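Carbohydrate kinase, FGGY (Novosphingobium aromaticivorans, PDB 3H6E) probably acts as a carbohydrate kinase of the FGGY family, transferring a phosphoryl group to a sugar or related substrate. Local coordinates at residues D184-P187 against M188-R191; P121-D125 against G126-G130; N285-V288 against H289-V293. One frame throughout, in Å; residues are numbered along the deposited sequence.

Contact 1. Residues D184-P187 against M188-R191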
ATOM      1  N   ASP A 184       8.588 -15.645   9.597  1.00 24.89           N
ATOM      2  CA  ASP A 184       8.093 -15.994  10.921  1.00 24.68           C
ATOM      3  C   ASP A 184       7.959 -14.713  11.737  1.00 22.85           C
ATOM      4  O   ASP A 184       8.418 -13.654  11.314  1.00 23.28           O
ATOM      5  CB  ASP A 184       9.068 -16.959  11.606  1.00 24.14           C
ATOM      6  CG  ASP A 184       8.424 -17.749  12.739  1.00 24.44           C
ATOM      7  OD1 ASP A 184       7.324 -17.366  13.193  1.00 25.45           O
ATOM      8  OD2 ASP A 184       9.017 -18.761  13.170  1.00 23.52           O
ATOM      9  N   PHE A 185       7.326 -14.802  12.901  1.00 23.53           N
ATOM     10  CA  PHE A 185       7.239 -13.652  13.789  1.00 22.99           C
ATOM     11  C   PHE A 185       8.635 -13.183  14.173  1.00 21.75           C
ATOM     12  O   PHE A 185       9.588 -13.963  14.163  1.00 21.60           O
ATOM     13  CB  PHE A 185       6.444 -13.997  15.047  1.00 23.01           C
ATOM     14  CG  PHE A 185       4.962 -14.099  14.825  1.00 22.10           C
ATOM     15  CD1 PHE A 185       4.351 -15.335  14.695  1.00 22.22           C
ATOM     16  CD2 PHE A 185       4.177 -12.958  14.762  1.00 22.09           C
ATOM     17  CE1 PHE A 185       2.987 -15.434  14.502  1.00 23.00           C
ATOM     18  CE2 PHE A 185       2.812 -13.047  14.567  1.00 23.68           C
ATOM     19  CZ  PHE A 185       2.215 -14.290  14.436  1.00 25.16           C
ATOM     20  N   SER A 186       8.757 -11.906  14.511  1.00 20.37           N
ATOM     21  CA  SER A 186      10.041 -11.353  14.917  1.00 22.51           C
ATOM     22  C   SER A 186      10.453 -11.838  16.308  1.00 25.60           C
ATOM     23  O   SER A 186       9.606 -12.227  17.119  1.00 25.11           O
ATOM     24  CB  SER A 186       9.996  -9.827  14.890  1.00 23.59           C
ATOM     25  OG  SER A 186       8.996  -9.334  15.759  1.00 23.87           O
ATOM     26  N   PRO A 187      11.765 -11.823  16.584  1.00 25.62           N
ATOM     27  CA  PRO A 187      12.263 -12.149  17.921  1.00 24.80           C
ATOM     28  C   PRO A 187      11.475 -11.397  18.984  1.00 26.11           C
ATOM     29  O   PRO A 187      11.092 -11.984  19.996  1.00 28.50           O
ATOM     30  CB  PRO A 187      13.701 -11.637  17.881  1.00 24.54           C
ATOM     31  CG  PRO A 187      14.099 -11.761  16.457  1.00 25.60           C
ATOM     32  CD  PRO A 187      12.857 -11.536  15.637  1.00 25.59           C
HETATM   33  N   MSE A 188      11.230 -10.114  18.746  1.00 25.16           N
HETATM   34  CA  MSE A 188      10.536  -9.270  19.712  1.00 27.37           C
HETATM   35  C   MSE A 188       9.121  -9.752  20.013  1.00 27.38           C
HETATM   36  O   MSE A 188       8.747  -9.914  21.172  1.00 27.24           O
HETATM   37  CB  MSE A 188      10.479  -7.820  19.231  1.00 26.22           C
HETATM   38  CG  MSE A 188       9.736  -6.908  20.195  1.00 28.49           C
HETATM   39 SE   MSE A 188       9.211  -5.187  19.445  1.00 38.58          SE
HETATM   40  CE  MSE A 188       7.990  -5.810  18.055  1.00 26.82           C
ATOM     41  N   ALA A 189       8.334  -9.966  18.963  1.00 26.89           N
ATOM     42  CA  ALA A 189       6.941 -10.372  19.124  1.00 26.67           C
ATOM     43  C   ALA A 189       6.828 -11.708  19.854  1.00 25.79           C
ATOM     44  O   ALA A 189       5.867 -11.949  20.583  1.00 25.48           O
ATOM     45  CB  ALA A 189       6.248 -10.437  17.775  1.00 23.73           C
ATOM     46  N   LYS A 190       7.812 -12.576  19.645  1.00 25.69           N
ATOM     47  CA  LYS A 190       7.854 -13.860  20.337  1.00 26.83           C
ATOM     48  C   LYS A 190       8.216 -13.641  21.804  1.00 27.53           C
ATOM     49  O   LYS A 190       7.524 -14.110  22.707  1.00 25.41           O
ATOM     50  CB  LYS A 190       8.864 -14.797  19.671  1.00 22.65           C
ATOM     51  CG  LYS A 190       8.381 -15.365  18.349  1.00 24.71           C
ATOM     52  CD  LYS A 190       9.467 -16.145  17.624  1.00 22.46           C
ATOM     53  CE  LYS A 190       8.875 -16.879  16.423  1.00 23.43           C
ATOM     54  NZ  LYS A 190       9.907 -17.529  15.565  1.00 24.53           N
ATOM     55  N   ARG A 191       9.299 -12.901  22.015  1.00 25.43           N
ATOM     56  CA  ARG A 191       9.817 -12.580  23.339  1.00 27.87           C
ATOM     57  C   ARG A 191       8.734 -12.050  24.286  1.00 28.92           C
ATOM     58  O   ARG A 191       8.619 -12.497  25.432  1.00 25.04           O
ATOM     59  CB  ARG A 191      10.915 -11.529  23.189  1.00 29.38           C
ATOM     60  CG  ARG A 191      12.141 -11.763  24.029  1.00 29.89           C
ATOM     61  CD  ARG A 191      13.077 -10.571  23.920  1.00 32.31           C
ATOM     62  NE  ARG A 191      12.435  -9.340  24.373  1.00 33.62           N
ATOM     63  CZ  ARG A 191      12.227  -8.276  23.608  1.00 32.31           C
ATOM     64  NH1 ARG A 191      12.619  -8.277  22.341  1.00 33.27           N
ATOM     65  NH2 ARG A 191      11.633  -7.206  24.110  1.00 33.36           N
TER

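Contact 2. Residues P121-D125 against G126-G130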
ATOM      1  N   PRO A 121      10.475  -0.176   9.727  1.00 23.27           N
ATOM      2  CA  PRO A 121      11.108   1.049  10.223  1.00 23.04           C
ATOM      3  C   PRO A 121      10.293   1.661  11.353  1.00 23.98           C
ATOM      4  O   PRO A 121       9.089   1.419  11.433  1.00 24.16           O
ATOM      5  CB  PRO A 121      11.068   1.987   9.003  1.00 23.87           C
ATOM      6  CG  PRO A 121      10.460   1.183   7.868  1.00 22.52           C
ATOM      7  CD  PRO A 121       9.694   0.076   8.508  1.00 21.71           C
ATOM      8  N   ALA A 122      10.940   2.443  12.211  1.00 26.14           N
ATOM      9  CA  ALA A 122      10.232   3.163  13.264  1.00 25.18           C
ATOM     10  C   ALA A 122       9.292   4.177  12.633  1.00 25.03           C
ATOM     11  O   ALA A 122       9.722   5.055  11.890  1.00 24.31           O
ATOM     12  CB  ALA A 122      11.213   3.858  14.195  1.00 24.83           C
ATOM     13  N   LEU A 123       8.005   4.049  12.930  1.00 26.03           N
ATOM     14  CA  LEU A 123       7.008   4.961  12.397  1.00 24.28           C
ATOM     15  C   LEU A 123       6.209   5.593  13.533  1.00 25.74           C
ATOM     16  O   LEU A 123       6.061   4.997  14.599  1.00 26.72           O
ATOM     17  CB  LEU A 123       6.085   4.227  11.422  1.00 23.03           C
ATOM     18  CG  LEU A 123       6.757   3.732  10.139  1.00 23.94           C
ATOM     19  CD1 LEU A 123       5.841   2.807   9.356  1.00 22.79           C
ATOM     20  CD2 LEU A 123       7.217   4.903   9.271  1.00 22.26           C
ATOM     21  N   PRO A 124       5.706   6.813  13.305  1.00 24.42           N
ATOM     22  CA  PRO A 124       4.945   7.583  14.295  1.00 25.12           C
ATOM     23  C   PRO A 124       3.576   6.982  14.623  1.00 26.26           C
ATOM     24  O   PRO A 124       3.022   6.204  13.848  1.00 25.43           O
ATOM     25  CB  PRO A 124       4.758   8.946  13.612  1.00 23.44           C
ATOM     26  CG  PRO A 124       5.801   9.001  12.549  1.00 25.05           C
ATOM     27  CD  PRO A 124       5.960   7.590  12.082  1.00 24.61           C
ATOM     28  N   ASP A 125       3.046   7.358  15.783  1.00 27.50           N
ATOM     29  CA  ASP A 125       1.704   6.966  16.189  1.00 26.58           C
ATOM     30  C   ASP A 125       1.505   5.448  16.136  1.00 27.12           C
ATOM     31  O   ASP A 125       2.281   4.690  16.724  1.00 26.49           O
ATOM     32  CB  ASP A 125       0.673   7.695  15.327  1.00 27.54           C
ATOM     33  CG  ASP A 125       0.996   9.174  15.169  1.00 28.75           C
ATOM     34  OD1 ASP A 125       1.257   9.610  14.031  1.00 28.56           O
ATOM     35  OD2 ASP A 125       1.008   9.900  16.186  1.00 28.15           O
ATOM     36  N   GLY A 126       0.469   5.011  15.427  1.00 27.38           N
ATOM     37  CA  GLY A 126       0.125   3.602  15.378  1.00 26.48           C
ATOM     38  C   GLY A 126       0.533   2.881  14.106  1.00 24.00           C
ATOM     39  O   GLY A 126       0.124   1.740  13.884  1.00 23.39           O
ATOM     40  N   LEU A 127       1.344   3.535  13.277  1.00 24.35           N
ATOM     41  CA  LEU A 127       1.773   2.952  12.003  1.00 24.19           C
ATOM     42  C   LEU A 127       2.478   1.607  12.177  1.00 21.47           C
ATOM     43  O   LEU A 127       2.372   0.726  11.324  1.00 20.49           O
ATOM     44  CB  LEU A 127       2.644   3.934  11.216  1.00 23.76           C
ATOM     45  CG  LEU A 127       1.880   5.105  10.588  1.00 25.97           C
ATOM     46  CD1 LEU A 127       2.832   6.143  10.024  1.00 22.21           C
ATOM     47  CD2 LEU A 127       0.914   4.620   9.509  1.00 25.83           C
ATOM     48  N   ASN A 128       3.205   1.462  13.279  1.00 22.85           N
ATOM     49  CA  ASN A 128       3.705   0.162  13.701  1.00 22.34           C
ATOM     50  C   ASN A 128       2.682  -0.480  14.628  1.00 22.59           C
ATOM     51  O   ASN A 128       2.326   0.094  15.656  1.00 22.37           O
ATOM     52  CB  ASN A 128       5.039   0.305  14.438  1.00 22.10           C
ATOM     53  CG  ASN A 128       6.171   0.742  13.528  1.00 23.40           C
ATOM     54  OD1 ASN A 128       6.360   0.189  12.444  1.00 24.30           O
ATOM     55  ND2 ASN A 128       6.943   1.726  13.973  1.00 22.77           N
ATOM     56  N   ILE A 129       2.198  -1.665  14.274  1.00 22.12           N
ATOM     57  CA  ILE A 129       1.223  -2.335  15.127  1.00 23.84           C
ATOM     58  C   ILE A 129       1.799  -2.605  16.523  1.00 24.09           C
ATOM     59  O   ILE A 129       1.096  -2.491  17.529  1.00 25.18           O
ATOM     60  CB  ILE A 129       0.686  -3.625  14.484  1.00 22.61           C
ATOM     61  CG1 ILE A 129      -0.367  -3.280  13.423  1.00 23.59           C
ATOM     62  CG2 ILE A 129       0.088  -4.538  15.541  1.00 21.69           C
ATOM     63  CD1 ILE A 129      -0.738  -4.440  12.505  1.00 21.77           C
ATOM     64  N   GLY A 130       3.085  -2.937  16.575  1.00 22.73           N
ATOM     65  CA  GLY A 130       3.771  -3.154  17.838  1.00 24.55           C
ATOM     66  C   GLY A 130       3.583  -2.012  18.824  1.00 25.54           C
ATOM     67  O   GLY A 130       3.354  -2.238  20.013  1.00 25.14           O
TER
HETATM   68  O   HOH W   1       4.041   3.355  15.288  1.00 22.68           O

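Contact 3. Residues N285-V288 against H289-V293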
ATOM      1  N   ASN A 285       7.977  -5.385   2.747  1.00 22.00           N
ATOM      2  CA  ASN A 285       6.649  -5.960   2.825  1.00 21.37           C
ATOM      3  C   ASN A 285       6.708  -7.432   2.458  1.00 21.23           C
ATOM      4  O   ASN A 285       7.781  -7.968   2.183  1.00 20.54           O
ATOM      5  CB  ASN A 285       5.690  -5.217   1.896  1.00 21.74           C
ATOM      6  CG  ASN A 285       5.454  -3.780   2.333  1.00 23.83           C
ATOM      7  OD1 ASN A 285       5.095  -3.522   3.485  1.00 23.23           O
ATOM      8  ND2 ASN A 285       5.657  -2.835   1.416  1.00 21.03           N
ATOM      9  N   VAL A 286       5.550  -8.078   2.451  1.00 20.59           N
ATOM     10  CA  VAL A 286       5.460  -9.502   2.181  1.00 21.40           C
ATOM     11  C   VAL A 286       4.290  -9.739   1.239  1.00 23.74           C
ATOM     12  O   VAL A 286       3.245  -9.100   1.377  1.00 24.68           O
ATOM     13  CB  VAL A 286       5.229 -10.288   3.486  1.00 23.58           C
ATOM     14  CG1 VAL A 286       4.853 -11.716   3.188  1.00 24.58           C
ATOM     15  CG2 VAL A 286       6.472 -10.237   4.365  1.00 22.97           C
ATOM     16  N   ASP A 287       4.459 -10.637   0.273  1.00 23.18           N
ATOM     17  CA  ASP A 287       3.359 -10.953  -0.635  1.00 22.90           C
ATOM     18  C   ASP A 287       2.453 -12.036  -0.059  1.00 24.04           C
ATOM     19  O   ASP A 287       2.748 -12.608   0.991  1.00 22.24           O
ATOM     20  CB  ASP A 287       3.865 -11.328  -2.035  1.00 24.11           C
ATOM     21  CG  ASP A 287       4.684 -12.607  -2.053  1.00 26.32           C
ATOM     22  OD1 ASP A 287       4.540 -13.448  -1.142  1.00 27.80           O
ATOM     23  OD2 ASP A 287       5.473 -12.773  -3.004  1.00 27.30           O
ATOM     24  N   VAL A 288       1.347 -12.309  -0.743  1.00 24.43           N
ATOM     25  CA  VAL A 288       0.375 -13.280  -0.249  1.00 24.07           C
ATOM     26  C   VAL A 288       0.997 -14.662  -0.072  1.00 25.05           C
ATOM     27  O   VAL A 288       0.424 -15.527   0.590  1.00 27.19           O
ATOM     28  CB  VAL A 288      -0.850 -13.375  -1.170  1.00 25.18           C
ATOM     29  CG1 VAL A 288      -1.546 -12.029  -1.256  1.00 24.47           C
ATOM     30  CG2 VAL A 288      -0.437 -13.868  -2.549  1.00 24.84           C
ATOM     31  N   HIS A 289       2.175 -14.856  -0.659  1.00 26.20           N
ATOM     32  CA  HIS A 289       2.900 -16.119  -0.548  1.00 28.33           C
ATOM     33  C   HIS A 289       3.929 -16.085   0.573  1.00 27.49           C
ATOM     34  O   HIS A 289       4.612 -17.076   0.820  1.00 30.09           O
ATOM     35  CB  HIS A 289       3.604 -16.458  -1.864  1.00 29.83           C
ATOM     36  CG  HIS A 289       2.671 -16.741  -2.997  1.00 31.59           C
ATOM     37  ND1 HIS A 289       2.247 -15.765  -3.874  1.00 30.46           N
ATOM     38  CD2 HIS A 289       2.076 -17.891  -3.397  1.00 31.80           C
ATOM     39  CE1 HIS A 289       1.433 -16.301  -4.766  1.00 35.71           C
ATOM     40  NE2 HIS A 289       1.311 -17.591  -4.497  1.00 35.90           N
ATOM     41  N   GLY A 290       4.055 -14.944   1.240  1.00 25.41           N
ATOM     42  CA  GLY A 290       5.015 -14.812   2.322  1.00 26.39           C
ATOM     43  C   GLY A 290       6.407 -14.421   1.854  1.00 26.23           C
ATOM     44  O   GLY A 290       7.324 -14.281   2.662  1.00 24.52           O
ATOM     45  N   ARG A 291       6.561 -14.247   0.545  1.00 26.18           N
ATOM     46  CA  ARG A 291       7.835 -13.829  -0.037  1.00 25.94           C
ATOM     47  C   ARG A 291       8.083 -12.335   0.164  1.00 23.69           C
ATOM     48  O   ARG A 291       7.188 -11.513  -0.042  1.00 23.99           O
ATOM     49  CB  ARG A 291       7.878 -14.172  -1.531  1.00 26.81           C
ATOM     50  CG  ARG A 291       8.367 -15.585  -1.848  1.00 28.59           C
ATOM     51  CD  ARG A 291       7.941 -16.024  -3.252  1.00 34.16           C
ATOM     52  NE  ARG A 291       7.542 -14.895  -4.096  1.00 34.68           N
ATOM     53  CZ  ARG A 291       8.371 -14.193  -4.868  1.00 34.05           C
ATOM     54  NH1 ARG A 291       9.663 -14.494  -4.918  1.00 34.64           N
ATOM     55  NH2 ARG A 291       7.903 -13.180  -5.592  1.00 32.15           N
ATOM     56  N   PRO A 292       9.306 -11.975   0.570  1.00 22.41           N
ATOM     57  CA  PRO A 292       9.638 -10.566   0.811  1.00 22.36           C
ATOM     58  C   PRO A 292       9.381  -9.661  -0.396  1.00 22.03           C
ATOM     59  O   PRO A 292       9.674 -10.016  -1.539  1.00 20.36           O
ATOM     60  CB  PRO A 292      11.134 -10.612   1.143  1.00 22.06           C
ATOM     61  CG  PRO A 292      11.345 -11.978   1.702  1.00 21.56           C
ATOM     62  CD  PRO A 292      10.412 -12.876   0.936  1.00 22.44           C
ATOM     63  N   VAL A 293       8.824  -8.488  -0.116  1.00 22.28           N
ATOM     64  CA  VAL A 293       8.533  -7.485  -1.126  1.00 21.02           C
ATOM     65  C   VAL A 293       9.328  -6.224  -0.823  1.00 21.11           C
ATOM     66  O   VAL A 293       8.845  -5.335  -0.119  1.00 19.86           O
ATOM     67  CB  VAL A 293       7.038  -7.139  -1.138  1.00 20.99           C
ATOM     68  CG1 VAL A 293       6.759  -5.963  -2.071  1.00 20.25           C
ATOM     69  CG2 VAL A 293       6.212  -8.361  -1.515  1.00 20.52           C
TER

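Contact 1. Residues D184-P187 against M188-R191
Lys190 reaches back over the start of its helix to pair with Asp184, a salt bridge in which NZ stands 2.8 Å from Asp184 OD2, though as a hydrogen bond it is weak. Its CG lies opposite the carbonyl carbon (chi1 -74°), and from there the chain runs fully extended past the backbone of Phe185 and Ser186, meeting the carboxylate arm at about a right angle. The other carboxylate oxygen, Asp184 OD1, takes the N-H of Phe185, so each oxygen of the group has a partner.

Capping and helical bonds secure the helix start. Ser186 is the N-cap: Ala189 N points at its OG over 3.3 Å, a weak but fairly straight bond, and the same hydroxyl has a stronger partner in the carbonyl oxygen of Asp176. The first turn is then closed by Lys190 N to Ser186 O (3.1 Å) and Arg191 N to Pro187 O (2.9 Å). Met188 N, near the helix start, is met by the carboxylate of Asp113.

Apolar contacts are looser. Phe185 CB rests 4.0 Å from Lys190 CE, while its ring leads off and touches Ala189 CB obliquely, 4.4 Å from CD2.

The arrangement is a strand-to-helix junction with an N-capped first turn. Strand 184-185 pairs with strand 178-179, where Trp178 meets the Phe185 ring edge-to-face, and helix 187-191 starts beside helix 115-118, with Ser186 on Thr118 and Pro187 on Arg117.

Contact 2. Residues P121-D125 against G126-G130
Leu123 and Leu127 meet through their CB atoms across a type II' beta turn that runs from Pro124 to Leu127 and leads into helix 129-139. The turn is closed by Leu127 N, which donates to Pro124 O over 3.2 Å with an N-H...O angle of 161°. Asp125 takes the first inner corner with a positive phi of 54°, a place often given to glycine in this turn type, and Gly126 takes the second.

The side chain of Leu127 runs along one face of this bend. Its CB sits 3.5 Å from Leu123 CB, and CD1 of Leu123 also approaches it, at 3.9 Å, the two leucines crossing at about a right angle. With chi1 at -73°, which sets CG opposite the carbonyl carbon, the chain is led back over the preceding residues: CG passes 3.6 Å from Pro124 O, and at the tip CD1 reaches the proline ring, 4.0 Å from Pro124 CD. Leu127 also touches Tyr96, and Leu123 touches His174.

Asn128, at the N-cap position of helix 129-139, lays its amide against the backbone of Pro121 to Leu123 and also touches Ser120 and Asp176. Replaced by an alanine, it would have no amide at this place, and the Pro121 carbonyl and the Leu123 N-H would probably lose their polar neighbour, leaving the incoming chain less closely fixed to the helix start.

A water fills the centre of the bend: it accepts from Asn128 N at 2.9 Å and lies 2.7 Å from Leu123 O and 2.6 Å from Asp125 O as a donor, with more acceptors about it than it has protons to give.

Contact 3. Residues N285-V288 against H289-V293
Asp287 and Arg291 set their charged groups obliquely against each other, the carboxylate and guanidinium planes 36° apart. Asp287 OD2 and Arg291 NE form a salt bridge at 3.2 Å whose hydrogen bond is weak; OD2 also lies close to Arg291 CB, and the far end of the arginine is held by Pro267 O through NH1. The Asp287 CG sits between its own backbone N and carbonyl carbon (chi1 65°), which folds the carboxylate inward over the bend. There OD1 accepts Arg291 N at 2.8 Å, the donor coming from above the carboxylate plane.

This carboxylate fills the inside of a 3:5 beta hairpin, a type I turn from Asp287 to Gly290 with a G1 bulge. Asp287 O is used by Gly290 N (2.7 Å), whereas Asp287 N reaches past it to Arg291 O (2.9 Å), so the extra residue is Gly290. Its phi of 86° would press any CB against the carbonyl oxygen of His289.

Beyond the turn the side chains sort by face. Val286 and Pro292 form a non-hydrogen-bonded pair on one face, Val286 also setting CG1 against the CA of Gly290. Asn285 and Val293, a hydrogen-bonded pair, share the other face, their CB atoms 3.8 Å apart; both side chains touch Met264 of strand 261-266. Val293 CG2 comes within 3.4 Å of Asp287 N. At the tip Val288 CG2 approaches the His289 ring obliquely, 3.5 Å from ND1, while Val288 itself rests on Thr169 of helix 168-171.

Overall arrangement
Along the chain contact 2 comes first, then contact 1, then contact 3. The first two belong to the N-terminal FGGY domain; their centres lie about 16 Å apart and they do not touch, yet both meet the segment around Ser175 and Asp176, which contacts the start of helix 129-139 as well as that of helix 187-191. Contact 3 is the hairpin at the edge of the seven-stranded sheet in the C-terminal domain, with its centre about 17 Å from that of contact 1 and about 19 Å from that of contact 2. Val286 and Val288 touch helix 168-171, and His289 O takes a weak hydrogen bond from Arg203, which probably joins the two halves of the actin-like ATPase fold, between which FGGY kinases generally bind their substrates.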